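Local coordinates for UBP3-associated protein BRE5 (Saccharomyces cerevisiae, PDB 2QIY), which works with the deubiquitinase UBP3 to cleave ubiquitin, leading to the later mono-ubiquitination of Sec23, and carries the NTF2-like domain described here near its N-terminus, at residues T28-L33 with A80-L85; A41-T46 with E69-F74; Y35-T40 with F137-D142; H45-S50 with P61-T66. One frame throughout, in Å; residues are numbered along the deposited sequence.

Contact 1 of 4, residues T28-L33 with A80-L85; sequences TDPSKL and AKVRSL
The guanidinium of Arg-83 lies with one face over Pro-30 CD, the carbonyl carbon of Thr-28 and CA of Asp-29, while a water sits in plane at its edge. In this NTF2 domain the contact joins the turn that follows helix 11-28 to residues 80-85, which begin in the short helix 79-82. Thr-28 O approaches the same group, 3.3 Å from Arg-83 NH1. The Arg-83 chain is extended from CG to NE (chi2 -178°, chi3 179°) and crosses the Pro-30 ring at about a right angle, with CG 3.6 Å from Pro-30 CG. Its strongest polar partner lies just before the segment: Arg-83 NE forms a salt bridge with Asp-79 OD1. The same Pro-30 CG also meets Val-82 CG1, again at 3.6 Å, and Leu-33 CD1 reaches that Val-82 methyl at 4.0 Å. An alanine at Pro-30 would probably leave a gap beside Arg-83 CG and Val-82 CG1 and set the arginine chain freer to move, since ring atoms CG and CD make those contacts. Met-26 and Phe-75 also touch Val-82, so the apolar part continues into the core. Asp-29 OD1 lies well out of the guanidinium plane, and its link to the arginine is indirect: the water donates to Asp-29 OD1 at 3.0 Å and accepts from Arg-83 NH2 at 2.9 Å, while Ser-31 OG donates to that same carboxylate oxygen at 2.7 Å.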
loop_
_atom_site.group_PDB
_atom_site.type_symbol
_atom_site.label_atom_id
_atom_site.label_comp_id
_atom_site.label_asym_id
_atom_site.label_seq_id
_atom_site.Cartn_x
_atom_site.Cartn_y
_atom_site.Cartn_z
ATOM N N THR A 28 14.486 16.968 9.003
ATOM C CA THR A 28 14.763 18.336 9.433
ATOM C C THR A 28 14.094 18.760 10.738
ATOM O O THR A 28 14.709 19.509 11.517
ATOM C CB THR A 28 14.481 19.374 8.315
ATOM O OG1 THR A 28 13.099 19.373 8.008
ATOM C CG2 THR A 28 15.234 19.028 7.063
ATOM N N ASP A 29 12.850 18.326 10.969
ATOM C CA ASP A 29 12.148 18.720 12.207
ATOM C C ASP A 29 10.887 17.916 12.491
ATOM O O ASP A 29 9.796 18.310 12.074
ATOM C CB ASP A 29 11.814 20.215 12.202
ATOM C CG ASP A 29 11.342 20.711 13.558
ATOM O OD1 ASP A 29 11.092 19.871 14.467
ATOM O OD2 ASP A 29 11.215 21.951 13.720
ATOM N N PRO A 30 11.021 16.785 13.206
ATOM C CA PRO A 30 9.862 15.933 13.526
ATOM C C PRO A 30 8.734 16.665 14.265
ATOM O O PRO A 30 7.574 16.272 14.154
ATOM C CB PRO A 30 10.473 14.838 14.416
ATOM C CG PRO A 30 11.910 14.748 13.961
ATOM C CD PRO A 30 12.284 16.199 13.707
ATOM N N SER A 31 9.092 17.690 15.035
ATOM C CA SER A 31 8.111 18.435 15.842
ATOM C C SER A 31 7.177 19.317 15.029
ATOM O O SER A 31 6.223 19.870 15.598
ATOM C CB SER A 31 8.810 19.258 16.948
ATOM O OG SER A 31 9.373 20.460 16.439
ATOM N N LYS A 32 7.457 19.489 13.731
ATOM C CA LYS A 32 6.564 20.268 12.848
ATOM C C LYS A 32 5.841 19.407 11.806
ATOM O O LYS A 32 5.044 19.917 11.002
ATOM C CB LYS A 32 7.336 21.373 12.128
ATOM C CG LYS A 32 7.805 22.482 13.022
ATOM C CD LYS A 32 8.535 23.510 12.188
ATOM C CE LYS A 32 8.920 24.713 13.004
ATOM N NZ LYS A 32 9.952 25.509 12.262
ATOM N N LEU A 33 6.131 18.111 11.803
ATOM C CA LEU A 33 5.446 17.173 10.898
ATOM C C LEU A 33 3.938 17.263 10.964
ATOM O O LEU A 33 3.270 17.209 9.930
ATOM C CB LEU A 33 5.851 15.724 11.191
ATOM C CG LEU A 33 7.271 15.397 10.763
ATOM C CD1 LEU A 33 7.655 14.063 11.380
ATOM C CD2 LEU A 33 7.318 15.305 9.231
ATOM N N ALA A 80 14.484 12.042 17.925
ATOM C CA ALA A 80 15.820 11.583 17.553
ATOM C C ALA A 80 15.773 10.453 16.525
ATOM O O ALA A 80 16.516 10.453 15.520
ATOM C CB ALA A 80 16.595 11.154 18.802
ATOM N N LYS A 81 14.893 9.488 16.771
ATOM C CA LYS A 81 14.715 8.344 15.870
ATOM C C LYS A 81 14.181 8.769 14.506
ATOM O O LYS A 81 14.686 8.359 13.478
ATOM C CB LYS A 81 13.758 7.332 16.493
ATOM C CG LYS A 81 14.428 6.114 17.070
ATOM C CD LYS A 81 14.831 5.171 15.936
ATOM C CE LYS A 81 16.088 4.381 16.289
ATOM N NZ LYS A 81 16.644 3.644 15.112
ATOM N N VAL A 82 13.164 9.626 14.515
ATOM C CA VAL A 82 12.511 10.078 13.298
ATOM C C VAL A 82 13.539 10.830 12.426
ATOM O O VAL A 82 13.588 10.646 11.203
ATOM C CB VAL A 82 11.245 10.951 13.632
ATOM C CG1 VAL A 82 10.750 11.667 12.385
ATOM C CG2 VAL A 82 10.126 10.076 14.263
ATOM N N ARG A 83 14.410 11.619 13.061
ATOM C CA ARG A 83 15.422 12.386 12.337
ATOM C C ARG A 83 16.394 11.482 11.574
ATOM O O ARG A 83 17.111 11.930 10.668
ATOM C CB ARG A 83 16.214 13.252 13.322
ATOM C CG ARG A 83 15.491 14.532 13.719
ATOM C CD ARG A 83 16.345 15.382 14.674
ATOM N NE ARG A 83 15.651 16.628 15.033
ATOM C CZ ARG A 83 15.892 17.799 14.458
ATOM N NH1 ARG A 83 16.837 17.892 13.532
ATOM N NH2 ARG A 83 15.220 18.891 14.831
ATOM N N SER A 84 16.454 10.222 11.976
ATOM C CA SER A 84 17.450 9.304 11.420
ATOM C C SER A 84 16.846 8.407 10.333
ATOM O O SER A 84 17.527 7.526 9.818
ATOM C CB SER A 84 18.104 8.480 12.530
ATOM O OG SER A 84 17.230 7.476 13.039
ATOM N N LEU A 85 15.586 8.672 9.962
ATOM C CA LEU A 85 14.888 7.847 8.970
ATOM C C LEU A 85 15.443 8.115 7.578
ATOM O O LEU A 85 15.678 9.264 7.204
ATOM C CB LEU A 85 13.383 8.105 9.027
ATOM C CG LEU A 85 12.471 7.309 8.080
ATOM C CD1 LEU A 85 11.069 7.122 8.661
ATOM C CD2 LEU A 85 12.409 7.990 6.693
HETATM O O HOH W 1 12.977 18.894 16.623
#

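Contact 2 of 4, residues A41-T46 with E69-F74; sequences AELTHT and ENINKF
Leu-43 fits between Ile-71 and Phe-74, its CD2 lying 4.0 Å from Ile-71 CG2 and equally far from Phe-74 CD2. The Leu-43 chain meets the phenylalanine at about a right angle. This is the apolar middle of the contact, extended at one end by Ala-41, whose CB is 3.9 Å from Ile-71 CD1. The tightest packing is at the other end, on the rim of Phe-74, which has CG anti to its backbone N (chi1 170°) and presents a ring edge to the strand. Thr-46 O lies in the ring plane, 3.3 Å from Phe-74 CZ, and His-45 CD2 is also in that plane, 3.6 Å from Phe-74 CE2. The two rings meet rim to rim, planes at 78°, and His-45 has a separate edge-to-face partner in Phe-75. The solvent side belongs to the helix, where Glu-69 and Lys-73 are exposed and Lys-73 NZ donates to Asn-70 OD1 at 2.9 Å. The strand's other face, with Glu-42, is covered by the second subunit, Glu-42 OE1 bonding to Tyr-96 N of that chain. The segment axes approach to 9.2 Å with a crossing angle of 30°, the layered alpha-plus-beta packing of a helix against the curved sheet in the NTF2-like fold.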
loop_
_atom_site.group_PDB
_atom_site.type_symbol
_atom_site.label_atom_id
_atom_site.label_comp_id
_atom_site.label_asym_id
_atom_site.label_seq_id
_atom_site.Cartn_x
_atom_site.Cartn_y
_atom_site.Cartn_z
ATOM N N ALA A 41 -6.802 14.042 11.253
ATOM C CA ALA A 41 -6.062 12.999 10.505
ATOM C C ALA A 41 -5.881 11.686 11.276
ATOM O O ALA A 41 -5.799 11.675 12.500
ATOM C CB ALA A 41 -4.686 13.515 10.079
ATOM N N GLU A 42 -5.770 10.581 10.531
ATOM C CA GLU A 42 -5.427 9.262 11.077
ATOM C C GLU A 42 -4.049 8.834 10.608
ATOM O O GLU A 42 -3.733 8.929 9.416
ATOM C CB GLU A 42 -6.462 8.217 10.642
ATOM C CG GLU A 42 -7.852 8.680 11.063
ATOM C CD GLU A 42 -8.922 7.615 11.081
ATOM O OE1 GLU A 42 -8.648 6.411 10.863
ATOM O OE2 GLU A 42 -10.075 8.013 11.353
ATOM N N LEU A 43 -3.223 8.412 11.571
ATOM C CA LEU A 43 -1.867 7.939 11.306
ATOM C C LEU A 43 -1.698 6.518 11.803
ATOM O O LEU A 43 -2.090 6.188 12.940
ATOM C CB LEU A 43 -0.899 8.830 12.101
ATOM C CG LEU A 43 0.575 8.432 12.060
ATOM C CD1 LEU A 43 1.192 8.564 10.651
ATOM C CD2 LEU A 43 1.346 9.305 13.058
ATOM N N THR A 44 -1.081 5.679 10.980
ATOM C CA THR A 44 -0.677 4.340 11.463
ATOM C C THR A 44 0.789 4.280 11.129
ATOM O O THR A 44 1.164 4.240 9.953
ATOM C CB THR A 44 -1.488 3.251 10.734
ATOM O OG1 THR A 44 -2.848 3.375 11.126
ATOM C CG2 THR A 44 -0.991 1.845 11.116
ATOM N N HIS A 45 1.643 4.318 12.155
ATOM C CA HIS A 45 3.074 4.544 11.927
ATOM C C HIS A 45 3.955 3.536 12.669
ATOM O O HIS A 45 3.539 2.925 13.633
ATOM C CB HIS A 45 3.447 5.982 12.337
ATOM C CG HIS A 45 4.671 6.517 11.655
ATOM N ND1 HIS A 45 4.661 6.922 10.335
ATOM C CD2 HIS A 45 5.927 6.735 12.108
ATOM C CE1 HIS A 45 5.870 7.348 9.998
ATOM N NE2 HIS A 45 6.653 7.269 11.060
ATOM N N THR A 46 5.189 3.413 12.210
ATOM C CA THR A 46 6.232 2.636 12.883
ATOM C C THR A 46 6.191 2.816 14.405
ATOM O O THR A 46 6.294 3.947 14.879
ATOM C CB THR A 46 7.560 3.120 12.380
ATOM O OG1 THR A 46 7.503 3.105 10.933
ATOM C CG2 THR A 46 8.708 2.196 12.897
ATOM N N GLU A 69 -2.960 16.872 17.328
ATOM C CA GLU A 69 -2.199 17.039 18.585
ATOM C C GLU A 69 -1.541 15.724 19.033
ATOM O O GLU A 69 -0.390 15.688 19.500
ATOM C CB GLU A 69 -3.107 17.590 19.682
ATOM C CG GLU A 69 -3.559 19.027 19.404
ATOM C CD GLU A 69 -4.601 19.546 20.398
ATOM O OE1 GLU A 69 -5.229 20.605 20.116
ATOM O OE2 GLU A 69 -4.783 18.902 21.465
ATOM N N ASN A 70 -2.277 14.633 18.887
ATOM C CA ASN A 70 -1.707 13.315 19.234
ATOM C C ASN A 70 -0.598 12.892 18.290
ATOM O O ASN A 70 0.407 12.313 18.708
ATOM C CB ASN A 70 -2.809 12.259 19.283
ATOM C CG ASN A 70 -3.768 12.516 20.410
ATOM O OD1 ASN A 70 -3.366 12.960 21.493
ATOM N ND2 ASN A 70 -5.054 12.282 20.161
ATOM N N ILE A 71 -0.789 13.202 17.011
ATOM C CA ILE A 71 0.216 12.919 15.972
ATOM C C ILE A 71 1.489 13.702 16.288
ATOM O O ILE A 71 2.592 13.159 16.254
ATOM C CB ILE A 71 -0.345 13.250 14.581
ATOM C CG1 ILE A 71 -1.436 12.205 14.231
ATOM C CG2 ILE A 71 0.773 13.266 13.494
ATOM C CD1 ILE A 71 -2.234 12.547 12.981
ATOM N N ASN A 72 1.316 14.968 16.651
ATOM C CA ASN A 72 2.461 15.763 17.060
ATOM C C ASN A 72 3.196 15.193 18.267
ATOM O O ASN A 72 4.427 15.141 18.289
ATOM C CB ASN A 72 2.065 17.199 17.392
ATOM C CG ASN A 72 3.249 17.969 17.936
ATOM O OD1 ASN A 72 3.329 18.320 19.146
ATOM N ND2 ASN A 72 4.209 18.199 17.068
ATOM N N LYS A 73 2.447 14.760 19.275
ATOM C CA LYS A 73 3.055 14.199 20.479
ATOM C C LYS A 73 3.842 12.924 20.134
ATOM O O LYS A 73 4.937 12.688 20.672
ATOM C CB LYS A 73 1.975 13.943 21.528
ATOM C CG LYS A 73 2.436 13.225 22.796
ATOM C CD LYS A 73 1.234 12.846 23.718
ATOM C CE LYS A 73 -0.144 13.104 23.057
ATOM N NZ LYS A 73 -1.137 11.967 23.149
ATOM N N PHE A 74 3.273 12.103 19.261
ATOM C CA PHE A 74 3.952 10.886 18.797
ATOM C C PHE A 74 5.269 11.207 18.061
ATOM O O PHE A 74 6.327 10.669 18.403
ATOM C CB PHE A 74 3.013 10.027 17.927
ATOM C CG PHE A 74 3.720 8.895 17.224
ATOM C CD1 PHE A 74 4.002 7.707 17.908
ATOM C CD2 PHE A 74 4.141 9.037 15.917
ATOM C CE1 PHE A 74 4.674 6.656 17.267
ATOM C CE2 PHE A 74 4.823 7.994 15.246
ATOM C CZ PHE A 74 5.100 6.810 15.939
#

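Contact 3 of 4, residues Y35-T40 with F137-D142; sequences YFYAST and FDITND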
loop_
_atom_site.group_PDB
_atom_site.type_symbol
_atom_site.label_atom_id
_atom_site.label_comp_id
_atom_site.label_asym_id
_atom_site.label_seq_id
_atom_site.Cartn_x
_atom_site.Cartn_y
_atom_site.Cartn_z
ATOM N N TYR A 35 1.956 19.606 11.408
ATOM C CA TYR A 35 1.396 20.785 10.713
ATOM C C TYR A 35 0.807 20.420 9.344
ATOM O O TYR A 35 -0.091 21.097 8.826
ATOM C CB TYR A 35 2.488 21.877 10.570
ATOM C CG TYR A 35 2.112 23.114 9.743
ATOM C CD1 TYR A 35 2.309 23.148 8.350
ATOM C CD2 TYR A 35 1.570 24.250 10.358
ATOM C CE1 TYR A 35 1.961 24.284 7.594
ATOM C CE2 TYR A 35 1.229 25.387 9.612
ATOM C CZ TYR A 35 1.423 25.392 8.235
ATOM O OH TYR A 35 1.074 26.511 7.515
ATOM N N PHE A 36 1.324 19.350 8.761
ATOM C CA PHE A 36 0.916 18.977 7.405
ATOM C C PHE A 36 -0.285 18.025 7.385
ATOM O O PHE A 36 -0.751 17.614 6.312
ATOM C CB PHE A 36 2.151 18.494 6.654
ATOM C CG PHE A 36 3.181 19.616 6.484
ATOM C CD1 PHE A 36 4.134 19.873 7.480
ATOM C CD2 PHE A 36 3.130 20.456 5.381
ATOM C CE1 PHE A 36 5.052 20.920 7.350
ATOM C CE2 PHE A 36 4.049 21.511 5.225
ATOM C CZ PHE A 36 5.010 21.747 6.210
ATOM N N TYR A 37 -0.802 17.734 8.580
ATOM C CA TYR A 37 -1.953 16.851 8.723
ATOM C C TYR A 37 -3.203 17.654 9.022
ATOM O O TYR A 37 -3.134 18.697 9.670
ATOM C CB TYR A 37 -1.720 15.871 9.870
ATOM C CG TYR A 37 -0.668 14.825 9.616
ATOM C CD1 TYR A 37 -1.031 13.511 9.258
ATOM C CD2 TYR A 37 0.680 15.123 9.747
ATOM C CE1 TYR A 37 -0.067 12.509 9.052
ATOM C CE2 TYR A 37 1.651 14.134 9.542
ATOM C CZ TYR A 37 1.267 12.835 9.186
ATOM O OH TYR A 37 2.217 11.856 8.975
ATOM N N ALA A 38 -4.351 17.140 8.585
ATOM C CA ALA A 38 -5.659 17.685 8.956
ATOM C C ALA A 38 -5.828 17.528 10.460
ATOM O O ALA A 38 -5.210 16.648 11.075
ATOM C CB ALA A 38 -6.763 16.945 8.232
ATOM N N SER A 39 -6.648 18.383 11.053
ATOM C CA SER A 39 -6.859 18.319 12.494
ATOM C C SER A 39 -7.346 16.933 12.960
ATOM O O SER A 39 -7.003 16.501 14.072
ATOM C CB SER A 39 -7.829 19.418 12.948
ATOM O OG SER A 39 -9.096 19.253 12.347
ATOM N N THR A 40 -8.145 16.273 12.122
ATOM C CA THR A 40 -8.727 14.959 12.442
ATOM C C THR A 40 -8.025 13.803 11.724
ATOM O O THR A 40 -8.589 12.696 11.584
ATOM C CB THR A 40 -10.248 14.922 12.138
ATOM O OG1 THR A 40 -10.461 15.205 10.747
ATOM C CG2 THR A 40 -10.998 15.937 12.998
ATOM N N PHE A 137 -2.593 21.109 0.310
ATOM C CA PHE A 137 -3.259 19.888 0.737
ATOM C C PHE A 137 -2.887 19.564 2.172
ATOM O O PHE A 137 -1.754 19.843 2.603
ATOM C CB PHE A 137 -2.821 18.703 -0.128
ATOM C CG PHE A 137 -3.344 18.753 -1.532
ATOM C CD1 PHE A 137 -2.618 19.394 -2.525
ATOM C CD2 PHE A 137 -4.568 18.156 -1.861
ATOM C CE1 PHE A 137 -3.110 19.449 -3.837
ATOM C CE2 PHE A 137 -5.053 18.193 -3.156
ATOM C CZ PHE A 137 -4.328 18.845 -4.149
ATOM N N ASP A 138 -3.833 18.961 2.891
ATOM C CA ASP A 138 -3.568 18.408 4.223
ATOM C C ASP A 138 -3.627 16.880 4.129
ATOM O O ASP A 138 -4.491 16.322 3.447
ATOM C CB ASP A 138 -4.631 18.841 5.224
ATOM C CG ASP A 138 -4.426 20.268 5.762
ATOM O OD1 ASP A 138 -3.416 20.938 5.470
ATOM O OD2 ASP A 138 -5.316 20.710 6.507
ATOM N N ILE A 139 -2.722 16.213 4.842
ATOM C CA ILE A 139 -2.787 14.752 4.988
ATOM C C ILE A 139 -3.967 14.355 5.884
ATOM O O ILE A 139 -4.038 14.776 7.024
ATOM C CB ILE A 139 -1.489 14.177 5.636
ATOM C CG1 ILE A 139 -0.256 14.585 4.848
ATOM C CG2 ILE A 139 -1.563 12.667 5.686
ATOM C CD1 ILE A 139 1.049 14.342 5.618
ATOM N N THR A 140 -4.890 13.551 5.371
ATOM C CA THR A 140 -5.981 13.060 6.225
ATOM C C THR A 140 -5.741 11.640 6.700
ATOM O O THR A 140 -6.329 11.198 7.696
ATOM C CB THR A 140 -7.366 13.160 5.550
ATOM O OG1 THR A 140 -7.386 12.360 4.357
ATOM C CG2 THR A 140 -7.696 14.613 5.225
ATOM N N ASN A 141 -4.893 10.924 5.966
ATOM C CA ASN A 141 -4.597 9.510 6.235
ATOM C C ASN A 141 -3.180 9.188 5.852
ATOM O O ASN A 141 -2.678 9.653 4.814
ATOM C CB ASN A 141 -5.512 8.580 5.414
ATOM C CG ASN A 141 -6.927 8.681 5.818
ATOM O OD1 ASN A 141 -7.414 7.915 6.670
ATOM N ND2 ASN A 141 -7.613 9.646 5.255
ATOM N N ASP A 142 -2.544 8.376 6.687
ATOM C CA ASP A 142 -1.145 8.010 6.507
ATOM C C ASP A 142 -0.962 6.650 7.161
ATOM O O ASP A 142 -1.041 6.558 8.379
ATOM C CB ASP A 142 -0.296 9.071 7.209
ATOM C CG ASP A 142 1.194 8.801 7.123
ATOM O OD1 ASP A 142 1.602 7.712 6.674
ATOM O OD2 ASP A 142 1.958 9.721 7.514
HETATM O O HOH W 2 0.092 18.252 3.789
#
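Tyr-37 OH donates a hydrogen bond of 2.6 Å to Asp-142 OD2, using the anti lone pair of that oxygen. Asp-142 has CG anti to its backbone N (chi1 179°), bringing the carboxylate to the phenol. Ring and carboxylate planes are 8° apart, so the acid meets the tyrosine nearly coplanar. Tyr-22 OH bonds to the same Asp-142 oxygen, which is thus gripped by two phenols in a buried setting; this would probably stabilise its negative charge. Two backbone bonds lie next in order: Ile-139 N to Phe-36 O at 2.8 Å, and Ala-38 N to Ile-139 O at 2.9 Å, both nearly straight. They bracket the parallel bridge of Tyr-37 with Ile-139. A water donates to Phe-36 O and to Phe-137 O, extending the link beyond the bridge. Packing follows from the bridge, because both side chains lie on the same sheet face: Ile-139 CD1 stands over the centre of the Tyr-37 ring, 3.9 Å from its centroid in a CH-pi contact, while Ile-139 CG2 touches Tyr-37 CE1 at 3.7 Å. Outward, Ala-38 CB rests 3.9 Å from Thr-140 CG2. Leu-43, Ile-71 and Phe-75 also touch Tyr-37, placing its ring between sheet and helix. At Thr-140 and Asn-141, which both face Ile-127, strand 137-147 forms a classic beta bulge; strand 37-38 joins it by one parallel bridge before the chain turns a corner into strand 41-46 of the NTF2-like sheet.

Contact 4 of 4, residues H45-S50 with P61-T66; sequences HTNYQS and PTVKVT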
loop_
_atom_site.group_PDB
_atom_site.type_symbol
_atom_site.label_atom_id
_atom_site.label_comp_id
_atom_site.label_asym_id
_atom_site.label_seq_id
_atom_site.Cartn_x
_atom_site.Cartn_y
_atom_site.Cartn_z
ATOM N N HIS A 45 1.643 4.318 12.155
ATOM C CA HIS A 45 3.074 4.544 11.927
ATOM C C HIS A 45 3.955 3.536 12.669
ATOM O O HIS A 45 3.539 2.925 13.633
ATOM C CB HIS A 45 3.447 5.982 12.337
ATOM C CG HIS A 45 4.671 6.517 11.655
ATOM N ND1 HIS A 45 4.661 6.922 10.335
ATOM C CD2 HIS A 45 5.927 6.735 12.108
ATOM C CE1 HIS A 45 5.870 7.348 9.998
ATOM N NE2 HIS A 45 6.653 7.269 11.060
ATOM N N THR A 46 5.189 3.413 12.210
ATOM C CA THR A 46 6.232 2.636 12.883
ATOM C C THR A 46 6.191 2.816 14.405
ATOM O O THR A 46 6.294 3.947 14.879
ATOM C CB THR A 46 7.560 3.120 12.380
ATOM O OG1 THR A 46 7.503 3.105 10.933
ATOM C CG2 THR A 46 8.708 2.196 12.897
ATOM N N ASN A 47 6.045 1.716 15.146
ATOM C CA ASN A 47 5.929 1.842 16.586
ATOM C C ASN A 47 7.305 1.898 17.234
ATOM O O ASN A 47 7.854 0.875 17.670
ATOM C CB ASN A 47 5.115 0.714 17.207
ATOM C CG ASN A 47 4.871 0.950 18.689
ATOM O OD1 ASN A 47 5.246 2.000 19.236
ATOM N ND2 ASN A 47 4.254 -0.025 19.349
ATOM N N TYR A 48 7.849 3.106 17.270
ATOM C CA TYR A 48 9.163 3.311 17.834
ATOM C C TYR A 48 9.259 2.934 19.318
ATOM O O TYR A 48 10.356 2.707 19.810
ATOM C CB TYR A 48 9.560 4.754 17.666
ATOM C CG TYR A 48 9.803 5.199 16.246
ATOM C CD1 TYR A 48 8.996 6.152 15.663
ATOM C CD2 TYR A 48 10.887 4.707 15.512
ATOM C CE1 TYR A 48 9.223 6.609 14.356
ATOM C CE2 TYR A 48 11.128 5.143 14.213
ATOM C CZ TYR A 48 10.304 6.094 13.648
ATOM O OH TYR A 48 10.594 6.530 12.371
ATOM N N GLN A 49 8.111 2.882 20.001
ATOM C CA GLN A 49 8.029 2.571 21.441
ATOM C C GLN A 49 8.067 1.071 21.729
ATOM O O GLN A 49 8.225 0.657 22.892
ATOM C CB GLN A 49 6.732 3.178 22.006
ATOM C CG GLN A 49 6.885 4.578 22.578
ATOM C CD GLN A 49 7.410 5.538 21.567
ATOM O OE1 GLN A 49 6.655 6.054 20.729
ATOM N NE2 GLN A 49 8.732 5.744 21.581
ATOM N N SER A 50 7.933 0.238 20.697
ATOM C CA SER A 50 7.875 -1.197 20.926
ATOM C C SER A 50 9.207 -1.782 21.398
ATOM O O SER A 50 10.238 -1.480 20.823
ATOM C CB SER A 50 7.403 -1.943 19.682
ATOM O OG SER A 50 7.374 -3.339 19.969
ATOM N N PRO A 61 6.513 -3.414 13.986
ATOM C CA PRO A 61 5.112 -3.203 14.341
ATOM C C PRO A 61 4.729 -1.740 14.145
ATOM O O PRO A 61 5.601 -0.858 14.080
ATOM C CB PRO A 61 5.072 -3.565 15.832
ATOM C CG PRO A 61 6.444 -3.194 16.321
ATOM C CD PRO A 61 7.378 -3.522 15.179
ATOM N N THR A 62 3.432 -1.485 14.046
ATOM C CA THR A 62 2.939 -0.116 13.916
ATOM C C THR A 62 1.926 0.197 15.000
ATOM O O THR A 62 1.454 -0.699 15.714
ATOM C CB THR A 62 2.303 0.139 12.525
ATOM O OG1 THR A 62 1.253 -0.818 12.334
ATOM C CG2 THR A 62 3.371 -0.013 11.433
ATOM N N VAL A 63 1.589 1.473 15.104
ATOM C CA VAL A 63 0.680 1.953 16.123
ATOM C C VAL A 63 -0.241 3.013 15.489
ATOM O O VAL A 63 0.205 3.774 14.613
ATOM C CB VAL A 63 1.460 2.569 17.342
ATOM C CG1 VAL A 63 2.420 3.715 16.921
ATOM C CG2 VAL A 63 0.481 3.038 18.397
ATOM N N LYS A 64 -1.504 3.045 15.918
ATOM C CA LYS A 64 -2.480 4.017 15.432
ATOM C C LYS A 64 -2.558 5.253 16.320
ATOM O O LYS A 64 -2.656 5.153 17.562
ATOM C CB LYS A 64 -3.867 3.368 15.355
ATOM C CG LYS A 64 -3.894 2.263 14.322
ATOM C CD LYS A 64 -5.261 1.619 14.262
ATOM C CE LYS A 64 -5.311 0.667 13.088
ATOM N NZ LYS A 64 -6.724 0.117 12.953
ATOM N N VAL A 65 -2.544 6.415 15.674
ATOM C CA VAL A 65 -2.650 7.723 16.363
ATOM C C VAL A 65 -3.669 8.553 15.586
ATOM O O VAL A 65 -3.619 8.587 14.351
ATOM C CB VAL A 65 -1.295 8.496 16.344
ATOM C CG1 VAL A 65 -1.336 9.699 17.298
ATOM C CG2 VAL A 65 -0.135 7.581 16.704
ATOM N N THR A 66 -4.539 9.269 16.294
ATOM C CA THR A 66 -5.598 10.031 15.640
ATOM C C THR A 66 -5.614 11.473 16.136
ATOM O O THR A 66 -5.526 11.711 17.334
ATOM C CB THR A 66 -6.984 9.348 15.886
ATOM O OG1 THR A 66 -6.977 8.081 15.222
ATOM C CG2 THR A 66 -8.126 10.180 15.331
#
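His-45 and Val-63 form an antiparallel hydrogen-bonded pair, His-45 N to Val-63 O at 2.9 Å and Val-63 N to His-45 O at 2.8 Å, and Asn-47 N then bonds to Pro-61 O at 2.8 Å beyond the non-hydrogen-bonded pair of Thr-46 and Thr-62. Asn-47 carries much of the side-chain contact. With CG anti to its backbone N (chi1 -173°), its side chain crosses that of Val-63 at about a right angle, CG lying 4.0 Å from Val-63 CB. Its OD1 accepts from Gln-49 N at 3.1 Å, the donor standing above the carbonyl plane; this Asx turn opens the type I turn from Asn-47 to Ser-50. An alanine at Asn-47 would probably leave Gln-49 N without this acceptor and open a gap beside Val-63. The turn brings Ser-50 back to the proline, its CB 3.7 Å from Pro-61 CG. Thr-62 CB packs against the strand backbone, 3.2 Å from His-45 O. Strand 62-66 is the outermost strand on this side of the sheet within the chain, paired with strand 41-46; helix 68-77 sends Phe-74 against Val-63, Tyr-48 and Gln-49, while Tyr-48 OH bonds to Trp-114 of strand 103-114.

In the fold
All four contacts belong to one NTF2 domain. Contacts 2 and 4 are the closest pair, their centres about 8 Å apart; they share His-45 and Thr-46, and strand 41-46 serves both. Centre to centre, contact 3 lies about 10 Å from contact 2 across neighbouring strands 41-46 and 137-147, and about 17 Å from contact 4. Contact 1 sits among the helices, its centre about 13 Å from that of contact 2, and touches contact 4 where Val-82 packs on Tyr-48. Along the chain, contact 1 encloses contacts 2 and 4, whereas contact 3 alternates with it. Contact 2 thus packs helix 68-77 on the sheet, contacts 3 and 4 join its strands, and contacts 2 and 3 also meet the second subunit.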